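Local structure of acetylxylan esterase / glucomannan deacetylase (Cellvibrio japonicus, 2WAA) at residues 144-149 with 314-319. The protein removes acetyl groups from acetylated xylan and glucomannan, helping to break down plant cell wall polysaccharides. Residues are numbered along the deposited sequence; the frame is centred on the assembly and turned at random.
With ACT (acetate ion), chain C.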
loop_
_atom_site.group_PDB
_atom_site.type_symbol
_atom_site.label_atom_id
_atom_site.label_comp_id
_atom_site.label_asym_id
_atom_site.label_seq_id
_atom_site.Cartn_x
_atom_site.Cartn_y
_atom_site.Cartn_z
ATOM N N CYS A 144 1.403 -0.050 -6.072
ATOM C CA CYS A 144 0.079 -0.544 -5.742
ATOM C C CYS A 144 -0.101 -2.038 -6.042
ATOM O O CYS A 144 -1.143 -2.558 -5.743
ATOM C CB CYS A 144 -1.008 0.192 -6.542
ATOM S SG CYS A 144 -1.419 1.738 -5.909
ATOM N N GLY A 145 0.856 -2.684 -6.694
ATOM C CA GLY A 145 0.809 -4.125 -6.949
ATOM C C GLY A 145 -0.004 -4.507 -8.171
ATOM O O GLY A 145 -0.470 -5.640 -8.279
ATOM N N GLU A 146 -0.223 -3.558 -9.075
ATOM C CA GLU A 146 -0.992 -3.882 -10.284
ATOM C C GLU A 146 -0.398 -5.034 -11.135
ATOM O O GLU A 146 0.809 -5.073 -11.389
ATOM C CB GLU A 146 -1.139 -2.627 -11.167
ATOM C CG GLU A 146 -1.843 -2.953 -12.556
ATOM C CD GLU A 146 -2.283 -1.673 -13.293
ATOM O OE1 GLU A 146 -2.183 -0.558 -12.744
ATOM O OE2 GLU A 146 -2.807 -1.786 -14.434
ATOM N N ALA A 147 -1.268 -5.989 -11.501
ATOM C CA ALA A 147 -0.936 -7.073 -12.475
ATOM C C ALA A 147 0.025 -8.122 -11.939
ATOM O O ALA A 147 0.523 -8.978 -12.700
ATOM C CB ALA A 147 -0.411 -6.473 -13.805
ATOM N N ILE A 148 0.259 -8.125 -10.631
ATOM C CA ILE A 148 1.074 -9.205 -10.062
ATOM C C ILE A 148 0.410 -10.564 -10.266
ATOM O O ILE A 148 1.125 -11.572 -10.516
ATOM C CB ILE A 148 1.416 -8.917 -8.583
ATOM C CG1 ILE A 148 2.384 -7.709 -8.555
ATOM C CG2 ILE A 148 1.972 -10.147 -7.862
ATOM C CD1 ILE A 148 2.728 -7.250 -7.164
ATOM N N ASP A 149 -0.922 -10.625 -10.155
ATOM C CA ASP A 149 -1.607 -11.929 -10.233
ATOM C C ASP A 149 -2.252 -12.161 -11.595
ATOM O O ASP A 149 -3.308 -12.781 -11.686
ATOM C CB ASP A 149 -2.670 -12.120 -9.119
ATOM C CG ASP A 149 -2.063 -12.477 -7.756
ATOM O OD1 ASP A 149 -0.828 -12.715 -7.642
ATOM O OD2 ASP A 149 -2.830 -12.479 -6.750
ATOM N N ASP A 314 1.496 -7.914 -20.202
ATOM C CA ASP A 314 1.363 -6.616 -19.519
ATOM C C ASP A 314 2.770 -6.109 -19.186
ATOM O O ASP A 314 3.607 -6.868 -18.701
ATOM C CB ASP A 314 0.496 -6.823 -18.281
ATOM C CG ASP A 314 -0.037 -5.522 -17.693
ATOM O OD1 ASP A 314 0.804 -4.690 -17.336
ATOM O OD2 ASP A 314 -1.287 -5.324 -17.593
ATOM N N ALA A 315 3.044 -4.844 -19.490
ATOM C CA ALA A 315 4.366 -4.253 -19.202
ATOM C C ALA A 315 4.610 -4.025 -17.715
ATOM O O ALA A 315 5.742 -3.785 -17.326
ATOM C CB ALA A 315 4.536 -2.925 -19.948
ATOM N N HIS A 316 3.567 -4.090 -16.863
ATOM C CA HIS A 316 3.811 -3.917 -15.429
ATOM C C HIS A 316 4.686 -5.063 -14.945
ATOM O O HIS A 316 4.538 -6.190 -15.416
ATOM C CB HIS A 316 2.502 -3.936 -14.621
ATOM C CG HIS A 316 1.717 -2.667 -14.726
ATOM N ND1 HIS A 316 0.821 -2.446 -15.744
ATOM C CD2 HIS A 316 1.678 -1.564 -13.935
ATOM C CE1 HIS A 316 0.273 -1.247 -15.593
ATOM N NE2 HIS A 316 0.782 -0.688 -14.504
ATOM N N PRO A 317 5.593 -4.800 -13.985
ATOM C CA PRO A 317 6.458 -5.865 -13.505
ATOM C C PRO A 317 5.658 -7.093 -13.036
ATOM O O PRO A 317 4.596 -6.953 -12.377
ATOM C CB PRO A 317 7.223 -5.202 -12.349
ATOM C CG PRO A 317 7.373 -3.737 -12.819
ATOM C CD PRO A 317 6.030 -3.458 -13.509
ATOM N N THR A 318 6.174 -8.275 -13.354
ATOM C CA THR A 318 5.534 -9.508 -12.925
ATOM C C THR A 318 5.779 -9.807 -11.438
ATOM O O THR A 318 6.580 -9.143 -10.774
ATOM C CB THR A 318 6.131 -10.718 -13.691
ATOM O OG1 THR A 318 7.539 -10.789 -13.438
ATOM C CG2 THR A 318 5.897 -10.596 -15.195
ATOM N N LYS A 319 5.082 -10.825 -10.932
ATOM C CA LYS A 319 5.311 -11.299 -9.568
ATOM C C LYS A 319 6.774 -11.632 -9.352
ATOM O O LYS A 319 7.352 -11.210 -8.344
ATOM C CB LYS A 319 4.439 -12.532 -9.284
ATOM C CG LYS A 319 4.685 -13.178 -7.872
ATOM C CD LYS A 319 3.677 -14.324 -7.596
ATOM C CE LYS A 319 2.246 -13.704 -7.554
ATOM N NZ LYS A 319 1.028 -14.659 -7.356
HETATM C C ACT C . 1.329 3.047 -13.619
HETATM O O ACT C . 0.525 2.523 -14.468
HETATM O OXT ACT C . 0.787 3.671 -12.677
HETATM C CH3 ACT C . 2.828 2.938 -13.708
HETATM O O HOH W 1 3.533 -4.577 -11.306
HETATM O O HOH W 2 2.889 -11.627 -12.607
#
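Asp149 OD1 takes the ammonium of Lys319 in a salt bridge (NZ to OD1 2.7 Å), met on its syn side but 35° out of the carboxylate plane; Asn162 also donates to OD1. Lys319 bends at chi3, and its CE passes 3.6 Å from CG2 of Ile148, the two side chains crossing at about a right angle. At the other end Glu146, extended with CG anti to the backbone N (chi1 174°), lies over one face of the His316 ring: CG stands 3.9 Å from the ring centroid, a CH-pi contact, and the carboxylate stacks over the same face, tilted 22° and offset toward the rim. Lys156 forms salt bridges with both Glu146 OE2 and Asp314 OD2. Asp314 OD1 accepts from His316 N, closing an Asx turn, and from His316 ND1 (2.8 Å) in the ring plane, which helps fix the ring's rotation near Ser141, the inferred nucleophile. His316 NE2 donates to acetate O (3.2 Å); Gly186 and Asn236 also bind this ion, consistent with an oxyanion hole. Asp314 and His316 are the inferred charge-relay pair of this SGNH-type esterase. The type II turn Gly145 to Ile148, between strand 133-139 and helix 167-174, packs against the loop leading from strand 300-302 into helix 319-337.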